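Local coordinates for protein pectate lyase 47 (Bacillus sp. TS-47, PDB 1VBL) that probably cleaves pectate, the polygalacturonate backbone of pectin, by calcium-dependent beta-elimination, as a secreted thermostable enzyme, at residues 291-299 against 388-397; 234-243 against 263-273. All coordinates share one frame; numbering follows the deposited sequence.

Contact 1. Residues 291-299 against 388-397; sequences FGQVHIYNN and WKPMFYHVIH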
loop_
_atom_site.group_PDB
_atom_site.type_symbol
_atom_site.label_atom_id
_atom_site.label_comp_id
_atom_site.label_asym_id
_atom_site.label_seq_id
_atom_site.Cartn_x
_atom_site.Cartn_y
_atom_site.Cartn_z
ATOM N N PHE A 291 8.864 -12.869 5.545
ATOM C CA PHE A 291 8.454 -13.702 6.686
ATOM C C PHE A 291 7.108 -14.387 6.727
ATOM O O PHE A 291 7.026 -15.494 7.239
ATOM C CB PHE A 291 8.566 -12.896 7.977
ATOM C CG PHE A 291 9.923 -12.327 8.203
ATOM C CD1 PHE A 291 10.973 -13.136 8.628
ATOM C CD2 PHE A 291 10.166 -10.995 7.926
ATOM C CE1 PHE A 291 12.245 -12.615 8.769
ATOM C CE2 PHE A 291 11.425 -10.464 8.062
ATOM C CZ PHE A 291 12.472 -11.271 8.483
ATOM N N GLY A 292 6.159 -13.504 5.853
ATOM C CA GLY A 292 4.815 -14.033 5.861
ATOM C C GLY A 292 4.324 -15.056 4.874
ATOM O O GLY A 292 4.817 -15.168 3.754
ATOM N N GLN A 293 3.334 -15.809 5.336
ATOM C CA GLN A 293 2.652 -16.790 4.519
ATOM C C GLN A 293 1.625 -15.884 3.857
ATOM O O GLN A 293 0.594 -15.542 4.442
ATOM C CB GLN A 293 1.988 -17.846 5.397
ATOM C CG GLN A 293 3.012 -18.825 5.964
ATOM C CD GLN A 293 2.404 -19.918 6.823
ATOM O OE1 GLN A 293 3.060 -20.920 7.111
ATOM N NE2 GLN A 293 1.161 -19.733 7.243
ATOM N N VAL A 294 1.958 -15.456 2.644
ATOM C CA VAL A 294 1.114 -14.554 1.884
ATOM C C VAL A 294 0.469 -15.284 0.713
ATOM O O VAL A 294 1.155 -15.860 -0.134
ATOM C CB VAL A 294 1.943 -13.357 1.363
ATOM C CG1 VAL A 294 1.060 -12.440 0.534
ATOM C CG2 VAL A 294 2.544 -12.584 2.547
ATOM N N HIS A 295 -0.859 -15.255 0.690
ATOM C CA HIS A 295 -1.643 -15.906 -0.353
ATOM C C HIS A 295 -1.999 -14.864 -1.409
ATOM O O HIS A 295 -2.690 -13.882 -1.125
ATOM C CB HIS A 295 -2.921 -16.498 0.247
ATOM C CG HIS A 295 -3.628 -17.463 -0.658
ATOM N ND1 HIS A 295 -4.921 -17.882 -0.431
ATOM C CD2 HIS A 295 -3.208 -18.119 -1.765
ATOM C CE1 HIS A 295 -5.269 -18.755 -1.360
ATOM N NE2 HIS A 295 -4.246 -18.919 -2.180
ATOM N N ILE A 296 -1.519 -15.090 -2.627
ATOM C CA ILE A 296 -1.747 -14.175 -3.739
ATOM C C ILE A 296 -2.514 -14.908 -4.830
ATOM O O ILE A 296 -1.953 -15.779 -5.493
ATOM C CB ILE A 296 -0.398 -13.699 -4.321
ATOM C CG1 ILE A 296 0.439 -13.049 -3.213
ATOM C CG2 ILE A 296 -0.628 -12.748 -5.484
ATOM C CD1 ILE A 296 1.818 -12.607 -3.675
ATOM N N TYR A 297 -3.784 -14.565 -5.027
ATOM C CA TYR A 297 -4.549 -15.254 -6.056
ATOM C C TYR A 297 -5.577 -14.413 -6.797
ATOM O O TYR A 297 -6.101 -13.433 -6.270
ATOM C CB TYR A 297 -5.217 -16.503 -5.456
ATOM C CG TYR A 297 -6.442 -16.260 -4.600
ATOM C CD1 TYR A 297 -7.721 -16.238 -5.167
ATOM C CD2 TYR A 297 -6.332 -16.092 -3.216
ATOM C CE1 TYR A 297 -8.858 -16.063 -4.378
ATOM C CE2 TYR A 297 -7.468 -15.914 -2.416
ATOM C CZ TYR A 297 -8.726 -15.902 -3.007
ATOM O OH TYR A 297 -9.848 -15.726 -2.224
ATOM N N ASN A 298 -5.847 -14.805 -8.038
ATOM C CA ASN A 298 -6.826 -14.125 -8.873
ATOM C C ASN A 298 -6.600 -12.624 -9.026
ATOM O O ASN A 298 -7.557 -11.856 -9.112
ATOM C CB ASN A 298 -8.231 -14.369 -8.321
ATOM C CG ASN A 298 -8.735 -15.777 -8.587
ATOM O OD1 ASN A 298 -9.747 -16.196 -8.027
ATOM N ND2 ASN A 298 -8.038 -16.513 -9.452
ATOM N N ASN A 299 -5.342 -12.199 -9.050
ATOM C CA ASN A 299 -5.056 -10.783 -9.226
ATOM C C ASN A 299 -4.764 -10.560 -10.699
ATOM O O ASN A 299 -4.286 -11.465 -11.384
ATOM C CB ASN A 299 -3.853 -10.364 -8.384
ATOM C CG ASN A 299 -4.135 -10.444 -6.901
ATOM O OD1 ASN A 299 -4.911 -9.649 -6.358
ATOM N ND2 ASN A 299 -3.522 -11.417 -6.237
ATOM N N TRP A 388 3.297 -24.681 3.016
ATOM C CA TRP A 388 2.054 -24.464 3.745
ATOM C C TRP A 388 0.918 -24.485 2.731
ATOM O O TRP A 388 1.141 -24.297 1.534
ATOM C CB TRP A 388 2.074 -23.125 4.495
ATOM C CG TRP A 388 2.095 -21.904 3.612
ATOM C CD1 TRP A 388 3.110 -21.496 2.800
ATOM C CD2 TRP A 388 1.055 -20.923 3.479
ATOM N NE1 TRP A 388 2.772 -20.320 2.170
ATOM C CE2 TRP A 388 1.516 -19.947 2.569
ATOM C CE3 TRP A 388 -0.222 -20.774 4.042
ATOM C CZ2 TRP A 388 0.746 -18.833 2.206
ATOM C CZ3 TRP A 388 -0.990 -19.661 3.682
ATOM C CH2 TRP A 388 -0.498 -18.707 2.771
ATOM N N LYS A 389 -0.298 -24.721 3.206
ATOM C CA LYS A 389 -1.447 -24.767 2.317
ATOM C C LYS A 389 -2.491 -23.754 2.774
ATOM O O LYS A 389 -3.032 -23.866 3.876
ATOM C CB LYS A 389 -2.051 -26.174 2.323
ATOM C CG LYS A 389 -1.001 -27.276 2.245
ATOM C CD LYS A 389 -0.944 -27.937 0.880
ATOM C CE LYS A 389 -2.106 -28.892 0.684
ATOM N NZ LYS A 389 -1.914 -29.737 -0.527
ATOM N N PRO A 390 -2.773 -22.742 1.935
ATOM C CA PRO A 390 -3.765 -21.714 2.273
ATOM C C PRO A 390 -5.127 -22.366 2.486
ATOM O O PRO A 390 -5.570 -23.170 1.666
ATOM C CB PRO A 390 -3.766 -20.810 1.044
ATOM C CG PRO A 390 -2.386 -20.974 0.496
ATOM C CD PRO A 390 -2.148 -22.455 0.634
ATOM N N MET A 391 -5.790 -22.019 3.580
ATOM C CA MET A 391 -7.097 -22.589 3.864
ATOM C C MET A 391 -8.178 -21.511 3.837
ATOM O O MET A 391 -9.358 -21.805 3.636
ATOM C CB MET A 391 -7.077 -23.275 5.231
ATOM C CG MET A 391 -7.545 -24.724 5.212
ATOM S SD MET A 391 -6.573 -25.777 4.108
ATOM C CE MET A 391 -5.203 -26.231 5.171
ATOM N N PHE A 392 -7.768 -20.259 4.014
ATOM C CA PHE A 392 -8.719 -19.159 4.040
ATOM C C PHE A 392 -9.129 -18.553 2.712
ATOM O O PHE A 392 -8.643 -17.492 2.321
ATOM C CB PHE A 392 -8.221 -18.044 4.966
ATOM C CG PHE A 392 -8.220 -18.424 6.414
ATOM C CD1 PHE A 392 -7.024 -18.579 7.107
ATOM C CD2 PHE A 392 -9.418 -18.656 7.081
ATOM C CE1 PHE A 392 -7.020 -18.964 8.449
ATOM C CE2 PHE A 392 -9.427 -19.042 8.423
ATOM C CZ PHE A 392 -8.224 -19.198 9.107
ATOM N N TYR A 393 -10.029 -19.240 2.021
ATOM C CA TYR A 393 -10.572 -18.738 0.772
ATOM C C TYR A 393 -11.860 -19.480 0.469
ATOM O O TYR A 393 -12.014 -20.653 0.816
ATOM C CB TYR A 393 -9.578 -18.880 -0.395
ATOM C CG TYR A 393 -9.212 -20.295 -0.790
ATOM C CD1 TYR A 393 -8.142 -20.958 -0.183
ATOM C CD2 TYR A 393 -9.905 -20.954 -1.805
ATOM C CE1 TYR A 393 -7.767 -22.242 -0.588
ATOM C CE2 TYR A 393 -9.539 -22.236 -2.216
ATOM C CZ TYR A 393 -8.470 -22.871 -1.605
ATOM O OH TYR A 393 -8.088 -24.123 -2.026
ATOM N N HIS A 394 -12.798 -18.782 -0.155
ATOM C CA HIS A 394 -14.072 -19.384 -0.513
ATOM C C HIS A 394 -13.995 -19.974 -1.913
ATOM O O HIS A 394 -14.410 -21.109 -2.143
ATOM C CB HIS A 394 -15.186 -18.337 -0.456
ATOM C CG HIS A 394 -15.669 -18.043 0.930
ATOM N ND1 HIS A 394 -16.906 -18.443 1.386
ATOM C CD2 HIS A 394 -15.073 -17.407 1.966
ATOM C CE1 HIS A 394 -17.053 -18.063 2.644
ATOM N NE2 HIS A 394 -15.955 -17.433 3.020
ATOM N N VAL A 395 -13.447 -19.199 -2.846
ATOM C CA VAL A 395 -13.340 -19.637 -4.226
ATOM C C VAL A 395 -12.135 -19.053 -4.945
ATOM O O VAL A 395 -11.797 -17.887 -4.758
ATOM C CB VAL A 395 -14.575 -19.203 -5.051
ATOM C CG1 VAL A 395 -14.483 -19.771 -6.463
ATOM C CG2 VAL A 395 -15.852 -19.647 -4.370
ATOM N N ILE A 396 -11.497 -19.871 -5.769
ATOM C CA ILE A 396 -10.379 -19.414 -6.579
ATOM C C ILE A 396 -10.858 -19.608 -8.009
ATOM O O ILE A 396 -11.158 -20.726 -8.427
ATOM C CB ILE A 396 -9.101 -20.243 -6.347
ATOM C CG1 ILE A 396 -8.609 -20.045 -4.910
ATOM C CG2 ILE A 396 -8.022 -19.808 -7.333
ATOM C CD1 ILE A 396 -7.369 -20.834 -4.572
ATOM N N HIS A 397 -10.960 -18.515 -8.756
ATOM C CA HIS A 397 -11.427 -18.597 -10.133
ATOM C C HIS A 397 -10.352 -19.055 -11.102
ATOM O O HIS A 397 -9.158 -18.877 -10.850
ATOM C CB HIS A 397 -11.953 -17.240 -10.589
ATOM C CG HIS A 397 -13.014 -16.681 -9.699
ATOM N ND1 HIS A 397 -14.234 -17.297 -9.520
ATOM C CD2 HIS A 397 -13.030 -15.578 -8.916
ATOM C CE1 HIS A 397 -14.954 -16.597 -8.663
ATOM N NE2 HIS A 397 -14.247 -15.549 -8.280
HETATM O O HOH W 1 -5.978 -16.906 1.937
HETATM O O HOH W 2 -9.704 -15.306 0.438
HETATM O O HOH W 3 -12.461 -16.475 -1.788
#
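The strand through His295 and Tyr297 and the irregular chain 388-397 run the same way with no backbone-to-backbone hydrogen bond, the closest CA atoms, of Asn298 and His397, 6.5 Å apart, so the contact rests on side chains, packed on one another or bonded to backbone. Gln293 lies flat on the Trp388 indole, its amide plane 6° from that of the ring. Its CB sits over the centre of the six-membered ring, 3.6 Å from Trp388 CE2, while the extended chain beyond CG lays the amide over the CG-CD2 bond, OE1 towards Trp388 CB and NE2 towards CE3. A long chain ending in a flat amide suits this broad aromatic surface. Pro390 CB sits over one face of the His295 imidazole in a CH-pi contact, 3.5 Å from His295 CE1, and the imidazole edge turns towards the face of Tyr393. His295 NE2 is hydrogen-bonded to Gln326; ND1 meets a water held by Phe392 O. Strand 293-303 belongs to one coil of the parallel beta-helix characteristic of family 1 pectate lyases, and 388-397 is a C-terminal segment laid along its outside. Tyr297 takes the crowded rotamer (chi1 76°), its CG between backbone N and carbonyl carbon, and receives Ile396 CG1 over one ring face, 3.9 Å from Tyr297 CD1. Two waters link its hydroxyl to Phe392 O and His394 N. Asn298, in the left-handed conformation asparagine tolerates, sits where the strand is interrupted: OD1 takes the His397 N-H on an in-plane lone pair at 2.7 Å, and ND2 donates to His397 O.

Contact 2. Residues 234-243 against 263-273; sequences IKNSSDFITI and RMADSGHLRVT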
loop_
_atom_site.group_PDB
_atom_site.type_symbol
_atom_site.label_atom_id
_atom_site.label_comp_id
_atom_site.label_asym_id
_atom_site.label_seq_id
_atom_site.Cartn_x
_atom_site.Cartn_y
_atom_site.Cartn_z
ATOM N N ILE A 234 2.358 -2.813 4.957
ATOM C CA ILE A 234 2.092 -3.655 6.114
ATOM C C ILE A 234 3.414 -4.006 6.779
ATOM O O ILE A 234 4.299 -4.579 6.143
ATOM C CB ILE A 234 1.377 -4.945 5.656
ATOM C CG1 ILE A 234 0.077 -4.568 4.935
ATOM C CG2 ILE A 234 1.110 -5.861 6.843
ATOM C CD1 ILE A 234 -0.612 -5.726 4.245
ATOM N N LYS A 235 3.551 -3.677 8.060
ATOM C CA LYS A 235 4.806 -3.958 8.749
ATOM C C LYS A 235 4.683 -4.105 10.259
ATOM O O LYS A 235 3.594 -4.020 10.832
ATOM C CB LYS A 235 5.815 -2.846 8.448
ATOM C CG LYS A 235 5.399 -1.482 8.983
ATOM C CD LYS A 235 6.431 -0.405 8.656
ATOM C CE LYS A 235 6.028 0.943 9.242
ATOM N NZ LYS A 235 7.009 2.022 8.929
ATOM N N ASN A 236 5.832 -4.326 10.885
ATOM C CA ASN A 236 5.943 -4.469 12.329
ATOM C C ASN A 236 4.951 -5.416 12.981
ATOM O O ASN A 236 4.092 -5.004 13.767
ATOM C CB ASN A 236 5.868 -3.095 12.997
ATOM C CG ASN A 236 7.019 -2.194 12.593
ATOM O OD1 ASN A 236 8.089 -2.674 12.224
ATOM N ND2 ASN A 236 6.812 -0.885 12.675
ATOM N N SER A 237 5.084 -6.692 12.639
ATOM C CA SER A 237 4.261 -7.751 13.196
ATOM C C SER A 237 2.762 -7.669 12.951
ATOM O O SER A 237 1.989 -8.260 13.697
ATOM C CB SER A 237 4.528 -7.868 14.699
ATOM O OG SER A 237 5.916 -7.995 14.942
ATOM N N SER A 238 2.341 -6.937 11.925
ATOM C CA SER A 238 0.918 -6.878 11.609
ATOM C C SER A 238 0.565 -8.312 11.231
ATOM O O SER A 238 1.446 -9.090 10.864
ATOM C CB SER A 238 0.658 -5.931 10.437
ATOM O OG SER A 238 0.908 -4.592 10.825
ATOM N N ASP A 239 -0.706 -8.678 11.307
ATOM C CA ASP A 239 -1.062 -10.060 11.014
ATOM C C ASP A 239 -2.537 -10.187 10.657
ATOM O O ASP A 239 -3.345 -9.346 11.043
ATOM C CB ASP A 239 -0.764 -10.902 12.263
ATOM C CG ASP A 239 -0.306 -12.311 11.944
ATOM O OD1 ASP A 239 -0.155 -12.657 10.757
ATOM O OD2 ASP A 239 -0.086 -13.080 12.906
ATOM N N PHE A 240 -2.876 -11.244 9.925
ATOM C CA PHE A 240 -4.260 -11.519 9.546
ATOM C C PHE A 240 -4.907 -10.355 8.806
ATOM O O PHE A 240 -5.780 -9.659 9.331
ATOM C CB PHE A 240 -5.051 -11.873 10.806
ATOM C CG PHE A 240 -4.422 -12.979 11.606
ATOM C CD1 PHE A 240 -4.154 -12.816 12.964
ATOM C CD2 PHE A 240 -4.064 -14.173 10.993
ATOM C CE1 PHE A 240 -3.530 -13.828 13.696
ATOM C CE2 PHE A 240 -3.440 -15.192 11.717
ATOM C CZ PHE A 240 -3.173 -15.017 13.069
ATOM N N ILE A 241 -4.476 -10.175 7.564
ATOM C CA ILE A 241 -4.953 -9.093 6.721
ATOM C C ILE A 241 -5.468 -9.615 5.385
ATOM O O ILE A 241 -4.881 -10.523 4.810
ATOM C CB ILE A 241 -3.802 -8.111 6.440
ATOM C CG1 ILE A 241 -3.221 -7.613 7.767
ATOM C CG2 ILE A 241 -4.285 -6.961 5.568
ATOM C CD1 ILE A 241 -1.987 -6.756 7.604
ATOM N N THR A 242 -6.570 -9.043 4.907
ATOM C CA THR A 242 -7.121 -9.421 3.612
ATOM C C THR A 242 -7.245 -8.164 2.755
ATOM O O THR A 242 -7.878 -7.185 3.151
ATOM C CB THR A 242 -8.506 -10.099 3.737
ATOM O OG1 THR A 242 -8.353 -11.385 4.354
ATOM C CG2 THR A 242 -9.135 -10.290 2.349
ATOM N N ILE A 243 -6.610 -8.201 1.589
ATOM C CA ILE A 243 -6.607 -7.096 0.631
ATOM C C ILE A 243 -7.317 -7.629 -0.607
ATOM O O ILE A 243 -6.756 -8.433 -1.359
ATOM C CB ILE A 243 -5.157 -6.700 0.281
ATOM C CG1 ILE A 243 -4.435 -6.237 1.551
ATOM C CG2 ILE A 243 -5.145 -5.618 -0.791
ATOM C CD1 ILE A 243 -2.962 -5.964 1.351
ATOM N N ARG A 263 14.277 -7.768 11.253
ATOM C CA ARG A 263 13.244 -7.756 12.282
ATOM C C ARG A 263 12.660 -9.151 12.456
ATOM O O ARG A 263 11.609 -9.472 11.902
ATOM C CB ARG A 263 12.131 -6.763 11.929
ATOM C CG ARG A 263 11.136 -6.531 13.062
ATOM C CD ARG A 263 10.149 -5.423 12.722
ATOM N NE ARG A 263 9.345 -5.015 13.876
ATOM C CZ ARG A 263 8.432 -5.779 14.468
ATOM N NH1 ARG A 263 8.197 -7.002 14.019
ATOM N NH2 ARG A 263 7.746 -5.316 15.504
ATOM N N MET A 264 13.351 -9.980 13.229
ATOM C CA MET A 264 12.899 -11.343 13.469
ATOM C C MET A 264 11.544 -11.354 14.161
ATOM O O MET A 264 10.872 -12.382 14.204
ATOM C CB MET A 264 13.923 -12.103 14.315
ATOM C CG MET A 264 15.282 -12.272 13.645
ATOM S SD MET A 264 15.176 -13.013 11.993
ATOM C CE MET A 264 15.892 -11.719 10.992
ATOM N N ALA A 265 11.146 -10.205 14.700
ATOM C CA ALA A 265 9.860 -10.087 15.376
ATOM C C ALA A 265 8.713 -10.301 14.388
ATOM O O ALA A 265 7.577 -10.569 14.791
ATOM C CB ALA A 265 9.737 -8.714 16.033
ATOM N N ASP A 266 9.011 -10.181 13.096
ATOM C CA ASP A 266 8.000 -10.379 12.060
ATOM C C ASP A 266 7.784 -11.857 11.754
ATOM O O ASP A 266 6.757 -12.239 11.190
ATOM C CB ASP A 266 8.387 -9.651 10.767
ATOM C CG ASP A 266 8.138 -8.159 10.842
ATOM O OD1 ASP A 266 7.358 -7.736 11.719
ATOM O OD2 ASP A 266 8.708 -7.411 10.017
ATOM N N SER A 267 8.753 -12.688 12.125
ATOM C CA SER A 267 8.650 -14.121 11.878
ATOM C C SER A 267 7.380 -14.678 12.514
ATOM O O SER A 267 7.081 -14.394 13.672
ATOM C CB SER A 267 9.873 -14.845 12.445
ATOM O OG SER A 267 9.834 -16.221 12.111
ATOM N N GLY A 268 6.633 -15.467 11.749
ATOM C CA GLY A 268 5.402 -16.038 12.262
ATOM C C GLY A 268 4.209 -15.111 12.107
ATOM O O GLY A 268 3.096 -15.444 12.510
ATOM N N HIS A 269 4.435 -13.941 11.521
ATOM C CA HIS A 269 3.361 -12.974 11.314
ATOM C C HIS A 269 3.280 -12.567 9.852
ATOM O O HIS A 269 3.701 -13.310 8.971
ATOM C CB HIS A 269 3.595 -11.739 12.182
ATOM C CG HIS A 269 3.565 -12.026 13.648
ATOM N ND1 HIS A 269 2.417 -12.410 14.306
ATOM C CD2 HIS A 269 4.548 -12.016 14.578
ATOM C CE1 HIS A 269 2.695 -12.623 15.580
ATOM N NE2 HIS A 269 3.980 -12.390 15.771
ATOM N N LEU A 270 2.738 -11.379 9.602
ATOM C CA LEU A 270 2.600 -10.867 8.246
ATOM C C LEU A 270 1.832 -11.828 7.340
ATOM O O LEU A 270 2.142 -11.972 6.158
ATOM C CB LEU A 270 3.979 -10.566 7.658
ATOM C CG LEU A 270 4.757 -9.485 8.422
ATOM C CD1 LEU A 270 6.128 -9.284 7.790
ATOM C CD2 LEU A 270 3.971 -8.182 8.413
ATOM N N ARG A 271 0.827 -12.485 7.908
ATOM C CA ARG A 271 -0.007 -13.401 7.142
ATOM C C ARG A 271 -1.057 -12.547 6.442
ATOM O O ARG A 271 -1.970 -12.012 7.069
ATOM C CB ARG A 271 -0.635 -14.436 8.076
ATOM C CG ARG A 271 0.380 -15.499 8.491
ATOM C CD ARG A 271 -0.118 -16.421 9.593
ATOM N NE ARG A 271 -0.104 -15.774 10.902
ATOM C CZ ARG A 271 -0.147 -16.435 12.055
ATOM N NH1 ARG A 271 -0.199 -17.760 12.053
ATOM N NH2 ARG A 271 -0.150 -15.774 13.206
ATOM N N VAL A 272 -0.899 -12.414 5.130
ATOM C CA VAL A 272 -1.779 -11.583 4.327
ATOM C C VAL A 272 -2.294 -12.314 3.094
ATOM O O VAL A 272 -1.602 -13.152 2.522
ATOM C CB VAL A 272 -1.019 -10.313 3.836
ATOM C CG1 VAL A 272 -1.975 -9.365 3.114
ATOM C CG2 VAL A 272 -0.347 -9.613 5.013
ATOM N N THR A 273 -3.518 -11.987 2.699
ATOM C CA THR A 273 -4.132 -12.559 1.507
ATOM C C THR A 273 -4.481 -11.391 0.601
ATOM O O THR A 273 -5.091 -10.415 1.045
ATOM C CB THR A 273 -5.444 -13.306 1.817
ATOM O OG1 THR A 273 -5.174 -14.431 2.655
ATOM C CG2 THR A 273 -6.098 -13.792 0.526
HETATM O O HOH W 4 8.144 -4.920 9.484
#
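Both oxygens of the buried Asp239 carboxylate are doubly gripped by the chain 269-271. Arg271 meets it side-on and nearly coplanar, NE to Asp239 OD1 at 3.1 Å and NH2 to Asp239 OD2 at 2.7 Å; the bend at chi3 (-76°) brings the guanidinium round to it. Arg271 N also donates to OD1, whereas His269 ND1 reaches OD2 at 2.9 Å from above the carboxylate plane. With an alanine instead of Asp239, the Arg271 charge would probably lose its mate and the His269 ring be set free to turn. Phe240 CZ lies over the rim of one guanidinium face, a flat ring beside a flat group; the cation-pi partner of Arg271 is Trp14. In the loop between strands 232-235 and 239-251, Ser237 OG accepts from Arg263 NH1 at 2.7 Å and donates to Ala265 O, a small hydroxyl serving both, while Ser237 N binds Asp266 OD1. Beyond Arg271 the chains pair as parallel strands. Beta-branched Ile241 and Val272 lie side by side on one face, where Ile234 CD1 meets Val272 CG2 tip to tip. Strand 272-280 lies between 239-251 and 293-303 in this beta-helix wall, and Ile257 of strand 253-257 packs against Leu270 and Val272.

Contact 2 closes before contact 1 opens along the chain, and their centres lie about 14 Å apart; contact 2 joins two neighbouring coils and contact 1 ties the next one to the C-terminal segment. Strand 272-280 of contact 2 is the direct neighbour of strand 293-303 in contact 1: His295 N lies 2.9 Å from Val272 O, a probable hydrogen bond, and Phe291 CD2 packs 3.6 Å from Asp266 CB. Trp14 also bridges them, since its ring engages Arg271 and Phe392. Contact 2 is near the metal site, the side chain of Lys235 lying about 5 Å from the calcium ion bound by Asp190, Asp229 and Asp233. Contact 1 lies away from that site.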